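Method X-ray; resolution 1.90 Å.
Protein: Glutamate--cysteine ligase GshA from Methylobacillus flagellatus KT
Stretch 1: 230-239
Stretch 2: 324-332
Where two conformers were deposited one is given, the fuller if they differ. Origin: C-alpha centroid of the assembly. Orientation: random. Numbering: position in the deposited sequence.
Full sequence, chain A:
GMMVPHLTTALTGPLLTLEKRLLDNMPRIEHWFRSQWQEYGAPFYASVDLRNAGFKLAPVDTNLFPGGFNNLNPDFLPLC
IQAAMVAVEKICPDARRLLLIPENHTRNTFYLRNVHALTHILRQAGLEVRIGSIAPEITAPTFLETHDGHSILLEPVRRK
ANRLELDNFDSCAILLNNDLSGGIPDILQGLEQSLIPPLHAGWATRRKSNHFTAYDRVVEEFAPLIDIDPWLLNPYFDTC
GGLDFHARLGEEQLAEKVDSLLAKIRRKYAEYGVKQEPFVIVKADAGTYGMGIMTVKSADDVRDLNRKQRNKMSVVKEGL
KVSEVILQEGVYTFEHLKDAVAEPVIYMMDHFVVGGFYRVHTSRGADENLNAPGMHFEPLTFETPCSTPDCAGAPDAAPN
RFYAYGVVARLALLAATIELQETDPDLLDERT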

ATOM      1  N   PRO A 230      -1.033   8.190  30.172  1.00 13.96           N
ATOM      2  CA  PRO A 230      -1.520   6.953  29.550  1.00 13.72           C
ATOM      3  C   PRO A 230      -3.017   6.738  29.657  1.00 13.73           C
ATOM      4  O   PRO A 230      -3.577   6.020  28.827  1.00 13.25           O
ATOM      5  CB  PRO A 230      -0.761   5.853  30.304  1.00 14.84           C
ATOM      6  CG  PRO A 230      -0.334   6.479  31.573  1.00 15.56           C
ATOM      7  CD  PRO A 230      -0.050   7.896  31.236  1.00 14.98           C
ATOM      8  N   TRP A 231      -3.651   7.340  30.675  1.00 13.58           N
ATOM      9  CA  TRP A 231      -5.098   7.226  30.878  1.00 13.25           C
ATOM     10  C   TRP A 231      -5.888   7.811  29.704  1.00 13.96           C
ATOM     11  O   TRP A 231      -6.991   7.355  29.415  1.00 13.23           O
ATOM     12  CB  TRP A 231      -5.538   7.849  32.217  1.00 13.26           C
ATOM     13  CG  TRP A 231      -7.017   7.671  32.488  1.00 12.77           C
ATOM     14  CD1 TRP A 231      -7.621   6.547  32.971  1.00 14.15           C
ATOM     15  CD2 TRP A 231      -8.064   8.622  32.280  1.00 13.53           C
ATOM     16  NE1 TRP A 231      -8.963   6.734  33.091  1.00 13.79           N
ATOM     17  CE2 TRP A 231      -9.278   7.996  32.657  1.00 12.62           C
ATOM     18  CE3 TRP A 231      -8.104   9.935  31.786  1.00 13.96           C
ATOM     19  CZ2 TRP A 231     -10.514   8.623  32.552  1.00 10.95           C
ATOM     20  CZ3 TRP A 231      -9.336  10.565  31.672  1.00 12.46           C
ATOM     21  CH2 TRP A 231     -10.521   9.930  32.073  1.00 13.28           C
ATOM     22  N   LEU A 232      -5.295   8.752  28.967  1.00 13.49           N
ATOM     23  CA  LEU A 232      -5.987   9.335  27.804  1.00 14.32           C
ATOM     24  C   LEU A 232      -6.191   8.314  26.663  1.00 14.24           C
ATOM     25  O   LEU A 232      -7.018   8.545  25.782  1.00 15.13           O
ATOM     26  CB  LEU A 232      -5.250  10.571  27.300  1.00 13.84           C
ATOM     27  CG  LEU A 232      -5.194  11.742  28.302  1.00 16.75           C
ATOM     28  CD1 LEU A 232      -4.478  12.981  27.618  1.00 18.97           C
ATOM     29  CD2 LEU A 232      -6.539  12.095  28.933  1.00 16.44           C
ATOM     30  N   LEU A 233      -5.436   7.213  26.696  1.00 13.60           N
ATOM     31  CA  LEU A 233      -5.463   6.190  25.663  1.00 14.40           C
ATOM     32  C   LEU A 233      -5.996   4.837  26.158  1.00 14.12           C
ATOM     33  O   LEU A 233      -6.124   3.910  25.375  1.00 13.94           O
ATOM     34  CB  LEU A 233      -4.032   5.949  25.177  1.00 14.95           C
ATOM     35  CG  LEU A 233      -3.281   7.055  24.462  1.00 18.33           C
ATOM     36  CD1 LEU A 233      -1.802   6.691  24.314  1.00 20.14           C
ATOM     37  CD2 LEU A 233      -3.954   7.280  23.104  1.00 19.25           C
ATOM     38  N   ASN A 234      -6.244   4.684  27.458  1.00 13.93           N
ATOM     39  CA  ASN A 234      -6.395   3.351  28.030  1.00 13.49           C
ATOM     40  C   ASN A 234      -7.432   3.299  29.158  1.00 13.77           C
ATOM     41  O   ASN A 234      -7.252   3.946  30.177  1.00 15.10           O
ATOM     42  CB  ASN A 234      -5.025   2.890  28.544  1.00 13.20           C
ATOM     43  CG  ASN A 234      -4.987   1.403  28.892  1.00 14.22           C
ATOM     44  OD1 ASN A 234      -5.948   0.656  28.640  1.00 14.35           O
ATOM     45  ND2 ASN A 234      -3.894   0.983  29.482  1.00 14.34           N
ATOM     46  N   PRO A 235      -8.504   2.503  28.994  1.00 13.71           N
ATOM     47  CA  PRO A 235      -9.441   2.398  30.136  1.00 13.91           C
ATOM     48  C   PRO A 235      -8.838   1.582  31.288  1.00 13.29           C
ATOM     49  O   PRO A 235      -8.129   0.591  31.042  1.00 13.44           O
ATOM     50  CB  PRO A 235     -10.654   1.649  29.537  1.00 14.12           C
ATOM     51  CG  PRO A 235     -10.452   1.672  28.034  1.00 14.39           C
ATOM     52  CD  PRO A 235      -8.950   1.690  27.853  1.00 13.38           C
ATOM     53  N   TYR A 236      -9.141   1.960  32.532  1.00 12.39           N
ATOM     54  CA  TYR A 236      -8.775   1.128  33.677  1.00 12.28           C
ATOM     55  C   TYR A 236      -9.552  -0.181  33.589  1.00 12.58           C
ATOM     56  O   TYR A 236     -10.653  -0.245  33.015  1.00 12.85           O
ATOM     57  CB  TYR A 236      -9.154   1.819  34.995  1.00 12.77           C
ATOM     58  CG  TYR A 236      -8.338   3.034  35.375  1.00 11.54           C
ATOM     59  CD1 TYR A 236      -6.946   2.993  35.381  1.00 14.80           C
ATOM     60  CD2 TYR A 236      -8.968   4.222  35.754  1.00 11.65           C
ATOM     61  CE1 TYR A 236      -6.196   4.106  35.773  1.00 16.40           C
ATOM     62  CE2 TYR A 236      -8.252   5.310  36.159  1.00 12.64           C
ATOM     63  CZ  TYR A 236      -6.866   5.259  36.174  1.00 14.55           C
ATOM     64  OH  TYR A 236      -6.146   6.357  36.572  1.00 16.18           O
ATOM     65  N   PHE A 237      -9.003  -1.227  34.182  1.00 13.68           N
ATOM     66  CA  PHE A 237      -9.763  -2.474  34.334  1.00 13.74           C
ATOM     67  C   PHE A 237      -9.360  -3.268  35.586  1.00 13.68           C
ATOM     68  O   PHE A 237      -8.329  -3.024  36.216  1.00 13.12           O
ATOM     69  CB  PHE A 237      -9.667  -3.344  33.066  1.00 14.05           C
ATOM     70  CG  PHE A 237      -8.411  -4.165  32.972  1.00 14.28           C
ATOM     71  CD1 PHE A 237      -7.219  -3.591  32.570  1.00 16.10           C
ATOM     72  CD2 PHE A 237      -8.419  -5.515  33.305  1.00 16.62           C
ATOM     73  CE1 PHE A 237      -6.033  -4.333  32.518  1.00 15.78           C
ATOM     74  CE2 PHE A 237      -7.226  -6.264  33.256  1.00 17.46           C
ATOM     75  CZ  PHE A 237      -6.043  -5.666  32.867  1.00 15.59           C
ATOM     76  N   ASP A 238     -10.177  -4.248  35.900  1.00 13.67           N
ATOM     77  CA  ASP A 238      -9.855  -5.225  36.982  1.00 14.38           C
ATOM     78  C   ASP A 238     -10.541  -6.550  36.618  1.00 14.77           C
ATOM     79  O   ASP A 238     -11.349  -6.603  35.678  1.00 14.80           O
ATOM     80  CB  ASP A 238     -10.331  -4.649  38.321  1.00 13.15           C
ATOM     81  CG  ASP A 238      -9.746  -5.384  39.558  1.00 17.48           C
ATOM     82  OD1 ASP A 238      -8.817  -6.213  39.417  1.00 16.06           O
ATOM     83  OD2 ASP A 238     -10.264  -5.115  40.669  1.00 18.63           O
ATOM     84  N   THR A 239     -10.243  -7.616  37.362  1.00 15.24           N
ATOM     85  CA  THR A 239     -10.835  -8.907  37.099  1.00 16.15           C
ATOM     86  C   THR A 239     -11.210  -9.606  38.403  1.00 17.69           C
ATOM     87  O   THR A 239     -10.705  -9.276  39.489  1.00 16.91           O
ATOM     88  CB  THR A 239      -9.845  -9.861  36.377  1.00 17.11           C
ATOM     89  OG1 THR A 239      -8.735 -10.085  37.240  1.00 16.82           O
ATOM     90  CG2 THR A 239      -9.351  -9.316  35.063  1.00 15.26           C
ATOM     91  N   GLU A 324     -14.163 -16.173  34.366  1.00 16.30           N
ATOM     92  CA  GLU A 324     -13.509 -14.913  34.671  1.00 15.96           C
ATOM     93  C   GLU A 324     -14.546 -13.832  34.480  1.00 15.39           C
ATOM     94  O   GLU A 324     -15.397 -13.937  33.598  1.00 14.99           O
ATOM     95  CB  GLU A 324     -12.330 -14.621  33.725  1.00 16.70           C
ATOM     96  CG  GLU A 324     -11.514 -13.352  34.124  1.00 17.80           C
ATOM     97  CD  GLU A 324     -10.259 -13.105  33.236  1.00 20.91           C
ATOM     98  OE1 GLU A 324     -10.336 -13.200  31.979  1.00 18.28           O
ATOM     99  OE2 GLU A 324      -9.198 -12.807  33.817  1.00 19.53           O
ATOM    100  N   VAL A 325     -14.465 -12.812  35.316  1.00 15.19           N
ATOM    101  CA  VAL A 325     -15.287 -11.597  35.152  1.00 15.84           C
ATOM    102  C   VAL A 325     -14.313 -10.446  34.990  1.00 15.72           C
ATOM    103  O   VAL A 325     -13.440 -10.257  35.838  1.00 16.45           O
ATOM    104  CB  VAL A 325     -16.241 -11.348  36.341  1.00 15.84           C
ATOM    105  CG1 VAL A 325     -17.031 -10.055  36.152  1.00 15.08           C
ATOM    106  CG2 VAL A 325     -17.207 -12.567  36.585  1.00 14.44           C
ATOM    107  N   ILE A 326     -14.455  -9.712  33.884  1.00 15.83           N
ATOM    108  CA  ILE A 326     -13.625  -8.548  33.605  1.00 15.89           C
ATOM    109  C   ILE A 326     -14.475  -7.300  33.818  1.00 15.65           C
ATOM    110  O   ILE A 326     -15.605  -7.220  33.329  1.00 15.96           O
ATOM    111  CB  ILE A 326     -13.071  -8.575  32.134  1.00 17.10           C
ATOM    112  CG1 ILE A 326     -12.253  -9.848  31.903  1.00 18.42           C
ATOM    113  CG2 ILE A 326     -12.176  -7.316  31.875  1.00 17.65           C
ATOM    114  CD1 ILE A 326     -12.135 -10.298  30.466  1.00 23.33           C
ATOM    115  N   LEU A 327     -13.929  -6.362  34.585  1.00 14.88           N
ATOM    116  CA  LEU A 327     -14.565  -5.080  34.831  0.50 14.78           C
ATOM    117  C   LEU A 327     -13.749  -4.023  34.121  1.00 14.70           C
ATOM    118  O   LEU A 327     -12.556  -3.914  34.356  1.00 15.24           O
ATOM    119  CB  LEU A 327     -14.598  -4.799  36.332  0.50 14.82           C
ATOM    120  CG  LEU A 327     -15.408  -5.808  37.145  0.50 15.80           C
ATOM    121  CD1 LEU A 327     -14.547  -7.000  37.551  0.50 15.77           C
ATOM    122  CD2 LEU A 327     -16.038  -5.124  38.379  0.50 14.94           C
ATOM    123  N   GLN A 328     -14.375  -3.268  33.221  1.00 14.19           N
ATOM    124  CA  GLN A 328     -13.632  -2.247  32.483  1.00 13.75           C
ATOM    125  C   GLN A 328     -14.300  -0.869  32.634  1.00 12.98           C
ATOM    126  O   GLN A 328     -15.509  -0.754  32.584  1.00 12.41           O
ATOM    127  CB  GLN A 328     -13.521  -2.611  31.004  1.00 13.74           C
ATOM    128  CG  GLN A 328     -12.520  -1.714  30.231  1.00 14.61           C
ATOM    129  CD  GLN A 328     -12.498  -1.971  28.732  1.00 14.33           C
ATOM    130  OE1 GLN A 328     -13.540  -2.195  28.115  1.00 13.45           O
ATOM    131  NE2 GLN A 328     -11.289  -1.957  28.146  1.00 12.71           N
ATOM    132  N   GLU A 329     -13.476   0.160  32.804  1.00 11.95           N
ATOM    133  CA  GLU A 329     -13.921   1.540  32.686  1.00 12.20           C
ATOM    134  C   GLU A 329     -14.648   1.730  31.351  1.00 11.91           C
ATOM    135  O   GLU A 329     -14.091   1.425  30.295  1.00 10.63           O
ATOM    136  CB  GLU A 329     -12.708   2.469  32.760  1.00 12.28           C
ATOM    137  CG  GLU A 329     -12.965   3.923  32.305  1.00 12.40           C
ATOM    138  CD  GLU A 329     -11.705   4.761  32.212  1.00 13.86           C
ATOM    139  OE1 GLU A 329     -10.661   4.386  32.820  1.00 13.28           O
ATOM    140  OE2 GLU A 329     -11.773   5.836  31.548  1.00 14.96           O
ATOM    141  N   GLY A 330     -15.881   2.196  31.415  1.00 11.08           N
ATOM    142  CA  GLY A 330     -16.647   2.536  30.220  1.00 11.65           C
ATOM    143  C   GLY A 330     -16.158   3.863  29.654  1.00 11.33           C
ATOM    144  O   GLY A 330     -15.780   4.750  30.426  1.00 11.67           O
ATOM    145  N   VAL A 331     -16.122   3.972  28.325  1.00 12.28           N
ATOM    146  CA  VAL A 331     -15.666   5.204  27.630  1.00 12.31           C
ATOM    147  C   VAL A 331     -16.851   5.740  26.862  1.00 12.85           C
ATOM    148  O   VAL A 331     -17.561   4.989  26.208  1.00 13.98           O
ATOM    149  CB  VAL A 331     -14.502   4.894  26.681  1.00 14.05           C
ATOM    150  CG1 VAL A 331     -13.980   6.203  25.989  1.00 12.53           C
ATOM    151  CG2 VAL A 331     -13.362   4.175  27.467  1.00 14.48           C
ATOM    152  N   TYR A 332     -17.106   7.031  26.981  1.00 13.22           N
ATOM    153  CA  TYR A 332     -18.204   7.683  26.263  1.00 12.28           C
ATOM    154  C   TYR A 332     -17.797   7.928  24.831  1.00 11.95           C
ATOM    155  O   TYR A 332     -16.596   8.114  24.529  1.00 12.58           O
ATOM    156  CB  TYR A 332     -18.552   9.030  26.920  1.00 12.35           C
ATOM    157  CG  TYR A 332     -19.335   8.862  28.196  1.00 12.37           C
ATOM    158  CD1 TYR A 332     -20.717   8.769  28.169  1.00 13.89           C
ATOM    159  CD2 TYR A 332     -18.685   8.803  29.425  1.00 12.74           C
ATOM    160  CE1 TYR A 332     -21.453   8.589  29.338  1.00 14.96           C
ATOM    161  CE2 TYR A 332     -19.406   8.621  30.610  1.00 13.13           C
ATOM    162  CZ  TYR A 332     -20.794   8.503  30.557  1.00 15.01           C
ATOM    163  OH  TYR A 332     -21.527   8.337  31.722  1.00 14.36           O
TER
HETATM  164  O   HOH W   1      -8.764  -1.681  29.759  1.00 13.02           O

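A strand that begins at Phe-237 and one that runs through Glu-324 to Gln-328 lie nearly antiparallel, and the two stretches together bury 546 Å², both sides summed. At Glu-324 the extended side chain brings OE2 to 3.7 Å from Thr-239 CG2, while its carboxylate oxygens are satisfied elsewhere in the structure. Val-325 contributes mainly backbone: its O lies 3.2 Å from Thr-239 CA, a CA-H...O contact. Ile-326 pairs with Thr-239 and shares its sheet face with Phe-237, whose CD2 lies 4.4 Å from Ile-326 CG2; a branched apolar residue suits both strand geometry and this buried site. Leu-327 supplies the hydrogen-bonded pair through its main chain: its N donates to Asp-238 O (2.8 Å), and Asp-238 N donates to Leu-327 O (2.9 Å). Both side chains occupy the face opposite Phe-237; leucine's, apolar, suits a buried position, with CD1 4.2 Å from Thr-239 CA.

Gln-328, paired with Phe-237, has an extended side chain that carries the amide out, and NE2 donates to a water (3.0 Å) that in turn donates to Pro-235 O (2.7 Å). Glu-329 is the polar anchor. Its N donates to Tyr-236 O (2.9 Å), while its OE1 accepts from both Tyr-236 N and Trp-231 NE1, each at 2.9 Å, so one buried carboxylate oxygen ties the loop to the 3-10 segment. Gly-330 makes no contact; beyond it, Val-331 CG2 packs 3.9 Å from Pro-235 CG, apolar against apolar.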